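Local coordinates for obscurin (Homo sapiens, PDB 2YZ8), which is a giant muscle protein, represented here by one Ig-like domain of the I-set family, which probably serves as a structural module in its long chain, at residues G51-L56 and P72-R77; S55-G60 and E64-N69. All blocks are in the same frame, centred on the assembly; numbering follows the deposited sequence.

Interaction 1 of 2, residues G51-L56 and P72-R77; sequences GDKYSL and PQDSGR
Lys53 and Asp74 meet through a single salt bridge, in which Lys53 NZ donates to Asp74 OD2 across 2.7 Å. The ammonium reaches the carboxylate oxygen on its syn side but 31° out of the carboxylate plane, and the methylene behind it presses on the same group, Lys53 CE standing 3.1 Å from Asp74 OD1. The two side chains approach from opposite directions and span backbones whose CA atoms, Lys53 and Asp74, are still 9.7 Å apart. Lys53 leaves its backbone with CG anti to N (chi1 -169°), over the centre of the Tyr54 ring and 3.7 Å above its plane; the bend at chi2 (73°) then sends the rest of the chain toward the acid. Asp74 is buried, and its charge is shared: OD1 forms a second salt bridge with Arg71, while Lys53 NZ also donates to Arg68 O. Replacing Asp74 by an alanine would probably leave the lysine and Arg71, whose like charges lie close together, without the anion between them. The turn carrying the acid is closed by Pro72 O, which accepts from both Ser75 N and Ser75 OG, and Asp74 O receives the hydroxyl of Tyr78. A short 3-10 turn ahead of strand 76-82, with a buried aspartate and a following tyrosine in an Asp-Ser-Gly-Arg-Tyr sequence, is the E-F turn and tyrosine corner of Ig domains.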
ATOM      1  N   GLY A  51       8.457  -6.728   6.788  1.00 21.55           N
ATOM      2  CA  GLY A  51       9.615  -7.604   6.601  1.00 21.96           C
ATOM      3  C   GLY A  51      10.604  -7.011   5.619  1.00 22.24           C
ATOM      4  O   GLY A  51      10.715  -5.790   5.504  1.00 22.76           O
ATOM      5  N   ASP A  52      11.331  -7.872   4.916  1.00 22.37           N
ATOM      6  CA  ASP A  52      12.272  -7.422   3.890  1.00 22.40           C
ATOM      7  C   ASP A  52      11.534  -6.952   2.637  1.00 22.12           C
ATOM      8  O   ASP A  52      11.953  -5.995   1.986  1.00 22.35           O
ATOM      9  CB  ASP A  52      13.270  -8.533   3.540  1.00 22.61           C
ATOM     10  CG  ASP A  52      14.294  -8.786   4.647  1.00 23.31           C
ATOM     11  OD1 ASP A  52      14.251  -8.108   5.699  1.00 24.17           O
ATOM     12  OD2 ASP A  52      15.158  -9.673   4.460  1.00 24.38           O
ATOM     13  N   LYS A  53      10.425  -7.615   2.324  1.00 21.65           N
ATOM     14  CA  LYS A  53       9.622  -7.293   1.145  1.00 21.20           C
ATOM     15  C   LYS A  53       8.784  -6.030   1.320  1.00 20.87           C
ATOM     16  O   LYS A  53       8.765  -5.161   0.444  1.00 20.81           O
ATOM     17  CB  LYS A  53       8.704  -8.465   0.785  1.00 21.21           C
ATOM     18  CG  LYS A  53       8.029  -8.322  -0.573  1.00 21.15           C
ATOM     19  CD  LYS A  53       9.039  -8.545  -1.684  1.00 20.59           C
ATOM     20  CE  LYS A  53       8.517  -8.068  -3.011  1.00 18.47           C
ATOM     21  NZ  LYS A  53       9.581  -8.122  -4.043  1.00 17.75           N
ATOM     22  N   TYR A  54       8.081  -5.946   2.447  1.00 20.39           N
ATOM     23  CA  TYR A  54       7.168  -4.847   2.704  1.00 20.25           C
ATOM     24  C   TYR A  54       7.632  -4.019   3.885  1.00 20.50           C
ATOM     25  O   TYR A  54       8.010  -4.564   4.925  1.00 20.18           O
ATOM     26  CB  TYR A  54       5.754  -5.366   2.976  1.00 20.25           C
ATOM     27  CG  TYR A  54       5.254  -6.359   1.956  1.00 20.45           C
ATOM     28  CD1 TYR A  54       4.796  -5.937   0.706  1.00 20.45           C
ATOM     29  CD2 TYR A  54       5.228  -7.719   2.243  1.00 20.22           C
ATOM     30  CE1 TYR A  54       4.331  -6.854  -0.234  1.00 20.07           C
ATOM     31  CE2 TYR A  54       4.774  -8.643   1.311  1.00 21.32           C
ATOM     32  CZ  TYR A  54       4.327  -8.205   0.081  1.00 20.56           C
ATOM     33  OH  TYR A  54       3.874  -9.125  -0.822  1.00 21.43           O
ATOM     34  N   SER A  55       7.599  -2.702   3.716  1.00 20.55           N
ATOM     35  CA  SER A  55       7.838  -1.783   4.818  1.00 21.11           C
ATOM     36  C   SER A  55       6.564  -0.972   5.031  1.00 21.39           C
ATOM     37  O   SER A  55       6.067  -0.323   4.098  1.00 21.43           O
ATOM     38  CB  SER A  55       9.033  -0.877   4.512  1.00 20.87           C
ATOM     39  OG  SER A  55       9.321  -0.021   5.601  1.00 22.38           O
ATOM     40  N   LEU A  56       6.018  -1.047   6.244  1.00 21.53           N
ATOM     41  CA  LEU A  56       4.775  -0.357   6.586  1.00 22.19           C
ATOM     42  C   LEU A  56       5.117   0.866   7.416  1.00 22.19           C
ATOM     43  O   LEU A  56       5.644   0.739   8.517  1.00 22.20           O
ATOM     44  CB  LEU A  56       3.830  -1.271   7.371  1.00 22.16           C
ATOM     45  CG  LEU A  56       3.073  -2.387   6.653  1.00 22.70           C
ATOM     46  CD1 LEU A  56       4.007  -3.490   6.166  1.00 23.57           C
ATOM     47  CD2 LEU A  56       2.017  -2.952   7.582  1.00 22.83           C
ATOM     48  N   PRO A  72       7.400  -8.714 -11.388  1.00 17.98           N
ATOM     49  CA  PRO A  72       6.039  -8.770 -11.948  1.00 18.10           C
ATOM     50  C   PRO A  72       5.012  -9.479 -11.049  1.00 18.26           C
ATOM     51  O   PRO A  72       3.838  -9.109 -11.057  1.00 18.73           O
ATOM     52  CB  PRO A  72       6.219  -9.549 -13.259  1.00 18.18           C
ATOM     53  CG  PRO A  72       7.657  -9.396 -13.615  1.00 17.96           C
ATOM     54  CD  PRO A  72       8.397  -9.302 -12.306  1.00 17.86           C
ATOM     55  N   GLN A  73       5.454 -10.481 -10.291  1.00 18.53           N
ATOM     56  CA  GLN A  73       4.596 -11.230  -9.359  1.00 18.89           C
ATOM     57  C   GLN A  73       4.121 -10.392  -8.174  1.00 19.25           C
ATOM     58  O   GLN A  73       3.236 -10.824  -7.429  1.00 19.62           O
ATOM     59  CB  GLN A  73       5.327 -12.462  -8.802  1.00 18.81           C
ATOM     60  CG  GLN A  73       5.732 -13.500  -9.825  1.00 18.89           C
ATOM     61  CD  GLN A  73       7.199 -13.419 -10.215  1.00 18.34           C
ATOM     62  OE1 GLN A  73       7.806 -14.430 -10.568  1.00 18.86           O
ATOM     63  NE2 GLN A  73       7.770 -12.222 -10.164  1.00 17.03           N
ATOM     64  N   ASP A  74       4.733  -9.223  -7.982  1.00 19.11           N
ATOM     65  CA  ASP A  74       4.338  -8.302  -6.917  1.00 19.36           C
ATOM     66  C   ASP A  74       3.195  -7.400  -7.362  1.00 19.15           C
ATOM     67  O   ASP A  74       2.614  -6.693  -6.547  1.00 19.56           O
ATOM     68  CB  ASP A  74       5.519  -7.424  -6.484  1.00 19.03           C
ATOM     69  CG  ASP A  74       6.635  -8.209  -5.824  1.00 19.56           C
ATOM     70  OD1 ASP A  74       6.341  -9.073  -4.971  1.00 21.19           O
ATOM     71  OD2 ASP A  74       7.816  -7.941  -6.136  1.00 18.48           O
ATOM     72  N   SER A  75       2.883  -7.420  -8.658  1.00 19.37           N
ATOM     73  CA  SER A  75       1.806  -6.602  -9.197  1.00 18.81           C
ATOM     74  C   SER A  75       0.448  -7.173  -8.795  1.00 19.09           C
ATOM     75  O   SER A  75       0.329  -8.367  -8.499  1.00 19.14           O
ATOM     76  CB  SER A  75       1.922  -6.494 -10.723  1.00 18.85           C
ATOM     77  OG  SER A  75       1.548  -7.704 -11.351  1.00 17.13           O
ATOM     78  N   GLY A  76      -0.568  -6.314  -8.790  1.00 18.94           N
ATOM     79  CA  GLY A  76      -1.936  -6.718  -8.467  1.00 19.15           C
ATOM     80  C   GLY A  76      -2.594  -5.711  -7.542  1.00 19.49           C
ATOM     81  O   GLY A  76      -2.133  -4.570  -7.410  1.00 19.89           O
ATOM     82  N   ARG A  77      -3.651  -6.141  -6.867  1.00 19.21           N
ATOM     83  CA  ARG A  77      -4.413  -5.255  -6.006  1.00 19.26           C
ATOM     84  C   ARG A  77      -3.913  -5.222  -4.555  1.00 19.09           C
ATOM     85  O   ARG A  77      -3.774  -6.262  -3.900  1.00 18.76           O
ATOM     86  CB  ARG A  77      -5.889  -5.650  -6.036  1.00 19.89           C
ATOM     87  CG  ARG A  77      -6.755  -4.765  -5.151  1.00 19.55           C
ATOM     88  CD  ARG A  77      -8.211  -4.888  -5.539  1.00 20.99           C
ATOM     89  NE  ARG A  77      -8.466  -4.465  -6.915  1.00 21.16           N
ATOM     90  CZ  ARG A  77      -8.673  -3.206  -7.294  1.00 20.49           C
ATOM     91  NH1 ARG A  77      -8.650  -2.215  -6.409  1.00 18.60           N
ATOM     92  NH2 ARG A  77      -8.907  -2.938  -8.570  1.00 19.86           N
TER

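Interaction 2 of 2, residues S55-G60 and E64-N69; sequences SLRQEG and ELVVRN
Residues 55-60 and 64-69 pair as the two arms of an antiparallel beta hairpin at the margin of the four-stranded sheet, strand 54-59 being outermost and strand 62-67 its inner neighbour. Ser55 with Val66 and Arg57 with Glu64 are hydrogen-bonded pairs; Leu56 with Leu65 between them is non-hydrogen-bonded. Val66 N to Ser55 O is almost straight (2.9 Å, 176° at the hydrogen), whereas Glu64 N to Arg57 O is longer, at 3.1 Å, and bent to 147°. In the beta sandwich of an I-set Ig domain these are the D and E strands. Leu56 and Leu65 point the same way, side by side with their CD1 atoms 4.0 Å apart, and both reach Trp41 of the other sheet. On the opposite face Arg57 runs extended from CG to NE, with CG anti to the carbonyl carbon (chi1 -54°), and carries its guanidinium over Val66, whose CG2 sits 3.7 Å beneath the centre of the plane. Arg57 NE donates in that plane to Ser55 OG at 2.9 Å, a nearly straight bond that helps fix the group's rotation. Its salt bridge to Glu64 is long, Arg57 NH1 to Glu64 OE1 being 4.0 Å, with the oxygen well out of plane and no N-H aimed at it. Arg68 bends at chi3 and lays one guanidinium face on Ser55, Arg68 NH2 lying 3.4 Å from Ser55 CB.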
ATOM      1  N   SER A  55       7.599  -2.702   3.716  1.00 20.55           N
ATOM      2  CA  SER A  55       7.838  -1.783   4.818  1.00 21.11           C
ATOM      3  C   SER A  55       6.564  -0.972   5.031  1.00 21.39           C
ATOM      4  O   SER A  55       6.067  -0.323   4.098  1.00 21.43           O
ATOM      5  CB  SER A  55       9.033  -0.877   4.512  1.00 20.87           C
ATOM      6  OG  SER A  55       9.321  -0.021   5.601  1.00 22.38           O
ATOM      7  N   LEU A  56       6.018  -1.047   6.244  1.00 21.53           N
ATOM      8  CA  LEU A  56       4.775  -0.357   6.586  1.00 22.19           C
ATOM      9  C   LEU A  56       5.117   0.866   7.416  1.00 22.19           C
ATOM     10  O   LEU A  56       5.644   0.739   8.517  1.00 22.20           O
ATOM     11  CB  LEU A  56       3.830  -1.271   7.371  1.00 22.16           C
ATOM     12  CG  LEU A  56       3.073  -2.387   6.653  1.00 22.70           C
ATOM     13  CD1 LEU A  56       4.007  -3.490   6.166  1.00 23.57           C
ATOM     14  CD2 LEU A  56       2.017  -2.952   7.582  1.00 22.83           C
ATOM     15  N   ARG A  57       4.828   2.045   6.874  1.00 22.28           N
ATOM     16  CA  ARG A  57       5.262   3.299   7.485  1.00 22.46           C
ATOM     17  C   ARG A  57       4.091   4.224   7.780  1.00 21.90           C
ATOM     18  O   ARG A  57       3.084   4.201   7.084  1.00 21.84           O
ATOM     19  CB  ARG A  57       6.288   3.996   6.590  1.00 22.76           C
ATOM     20  CG  ARG A  57       7.469   3.109   6.229  1.00 24.44           C
ATOM     21  CD  ARG A  57       8.436   3.775   5.280  1.00 27.27           C
ATOM     22  NE  ARG A  57       9.473   2.829   4.868  1.00 29.00           N
ATOM     23  CZ  ARG A  57      10.555   3.147   4.164  1.00 30.37           C
ATOM     24  NH1 ARG A  57      10.768   4.401   3.779  1.00 31.48           N
ATOM     25  NH2 ARG A  57      11.432   2.203   3.843  1.00 30.95           N
ATOM     26  N   GLN A  58       4.224   5.032   8.828  1.00 21.35           N
ATOM     27  CA  GLN A  58       3.198   6.013   9.148  1.00 20.59           C
ATOM     28  C   GLN A  58       3.854   7.344   9.521  1.00 20.16           C
ATOM     29  O   GLN A  58       4.869   7.369  10.216  1.00 19.54           O
ATOM     30  CB  GLN A  58       2.266   5.510  10.265  1.00 20.49           C
ATOM     31  CG  GLN A  58       1.086   6.460  10.575  1.00 20.49           C
ATOM     32  CD  GLN A  58      -0.091   5.776  11.253  1.00 20.57           C
ATOM     33  OE1 GLN A  58      -0.096   4.560  11.429  1.00 21.64           O
ATOM     34  NE2 GLN A  58      -1.107   6.555  11.613  1.00 20.36           N
ATOM     35  N   GLU A  59       3.283   8.430   9.002  1.00 19.89           N
ATOM     36  CA  GLU A  59       3.703   9.786   9.331  1.00 19.87           C
ATOM     37  C   GLU A  59       2.458  10.625   9.609  1.00 19.93           C
ATOM     38  O   GLU A  59       1.938  11.302   8.722  1.00 19.86           O
ATOM     39  CB  GLU A  59       4.546  10.381   8.199  1.00 19.68           C
ATOM     40  CG  GLU A  59       5.230  11.700   8.544  1.00 19.62           C
ATOM     41  N   GLY A  60       1.989  10.568  10.853  1.00 20.48           N
ATOM     42  CA  GLY A  60       0.755  11.229  11.269  1.00 20.51           C
ATOM     43  C   GLY A  60      -0.435  10.514  10.659  1.00 20.63           C
ATOM     44  O   GLY A  60      -0.671   9.337  10.937  1.00 21.07           O
ATOM     45  N   GLU A  64       1.854   4.741   4.337  1.00 19.70           N
ATOM     46  CA  GLU A  64       2.757   4.399   3.250  1.00 18.50           C
ATOM     47  C   GLU A  64       3.128   2.913   3.307  1.00 17.44           C
ATOM     48  O   GLU A  64       3.490   2.396   4.370  1.00 17.35           O
ATOM     49  CB  GLU A  64       4.000   5.281   3.367  1.00 18.57           C
ATOM     50  CG  GLU A  64       5.052   5.093   2.297  1.00 19.11           C
ATOM     51  CD  GLU A  64       6.280   5.960   2.531  1.00 18.95           C
ATOM     52  OE1 GLU A  64       7.378   5.569   2.087  1.00 19.84           O
ATOM     53  OE2 GLU A  64       6.150   7.032   3.160  1.00 20.03           O
ATOM     54  N   LEU A  65       3.020   2.238   2.164  1.00 15.85           N
ATOM     55  CA  LEU A  65       3.518   0.870   2.005  1.00 14.30           C
ATOM     56  C   LEU A  65       4.607   0.852   0.943  1.00 13.54           C
ATOM     57  O   LEU A  65       4.385   1.257  -0.203  1.00 13.30           O
ATOM     58  CB  LEU A  65       2.400  -0.113   1.612  1.00 14.31           C
ATOM     59  CG  LEU A  65       2.831  -1.533   1.201  1.00 13.27           C
ATOM     60  CD1 LEU A  65       3.222  -2.379   2.413  1.00 12.85           C
ATOM     61  CD2 LEU A  65       1.755  -2.239   0.376  1.00 13.49           C
ATOM     62  N   VAL A  66       5.782   0.380   1.333  1.00 12.46           N
ATOM     63  CA  VAL A  66       6.892   0.253   0.413  1.00 11.99           C
ATOM     64  C   VAL A  66       7.027  -1.217   0.035  1.00 11.84           C
ATOM     65  O   VAL A  66       7.149  -2.086   0.897  1.00 11.27           O
ATOM     66  CB  VAL A  66       8.211   0.818   1.014  1.00 11.72           C
ATOM     67  CG1 VAL A  66       9.327   0.795  -0.020  1.00 11.28           C
ATOM     68  CG2 VAL A  66       7.996   2.240   1.508  1.00 11.51           C
ATOM     69  N   VAL A  67       6.956  -1.479  -1.265  1.00 12.16           N
ATOM     70  CA  VAL A  67       7.154  -2.815  -1.810  1.00 12.73           C
ATOM     71  C   VAL A  67       8.524  -2.805  -2.467  1.00 13.25           C
ATOM     72  O   VAL A  67       8.700  -2.212  -3.530  1.00 13.66           O
ATOM     73  CB  VAL A  67       6.072  -3.171  -2.861  1.00 12.65           C
ATOM     74  CG1 VAL A  67       6.161  -4.642  -3.242  1.00 12.54           C
ATOM     75  CG2 VAL A  67       4.680  -2.841  -2.341  1.00 12.53           C
ATOM     76  N   ARG A  68       9.496  -3.442  -1.825  1.00 13.95           N
ATOM     77  CA  ARG A  68      10.876  -3.419  -2.296  1.00 14.49           C
ATOM     78  C   ARG A  68      11.148  -4.539  -3.302  1.00 14.86           C
ATOM     79  O   ARG A  68      10.374  -5.496  -3.393  1.00 14.94           O
ATOM     80  CB  ARG A  68      11.840  -3.482  -1.110  1.00 14.63           C
ATOM     81  CG  ARG A  68      11.879  -2.186  -0.307  1.00 15.39           C
ATOM     82  CD  ARG A  68      12.646  -2.332   0.991  1.00 18.11           C
ATOM     83  NE  ARG A  68      11.840  -2.982   2.019  1.00 19.19           N
ATOM     84  CZ  ARG A  68      11.996  -2.803   3.325  1.00 19.26           C
ATOM     85  NH1 ARG A  68      12.923  -1.976   3.788  1.00 20.29           N
ATOM     86  NH2 ARG A  68      11.210  -3.447   4.173  1.00 20.08           N
ATOM     87  N   ASN A  69      12.238  -4.398  -4.057  1.00 15.17           N
ATOM     88  CA  ASN A  69      12.633  -5.364  -5.094  1.00 15.79           C
ATOM     89  C   ASN A  69      11.461  -5.813  -5.979  1.00 16.25           C
ATOM     90  O   ASN A  69      11.148  -7.010  -6.062  1.00 16.35           O
ATOM     91  CB  ASN A  69      13.347  -6.575  -4.473  1.00 15.67           C
ATOM     92  CG  ASN A  69      14.648  -6.202  -3.769  1.00 16.09           C
ATOM     93  OD1 ASN A  69      14.676  -5.328  -2.902  1.00 16.21           O
ATOM     94  ND2 ASN A  69      15.732  -6.880  -4.132  1.00 16.75           N
TER

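In the fold
Segments 51-56 and 55-60 overlap at Ser55 and Leu56, but of the two contacts these residues take part only in interaction 2; the centres lie about 10 Å apart. Interaction 2 is the broader, burying 390 Å² against 93 Å², and relies on main-chain pairing within one sheet; its leucines turn inward while its charged groups occupy the outer face. Interaction 1 instead joins the residue just before strand 54-59 to the turn leading into strand 76-82 of the other sheet, and rests on one charged pair, half of it buried. The two adjoin where the loop at Lys53 passes residues 68-69. Pairing holds the edge strand at residues 55-57, and the salt bridge fastens the loop residue ahead of it.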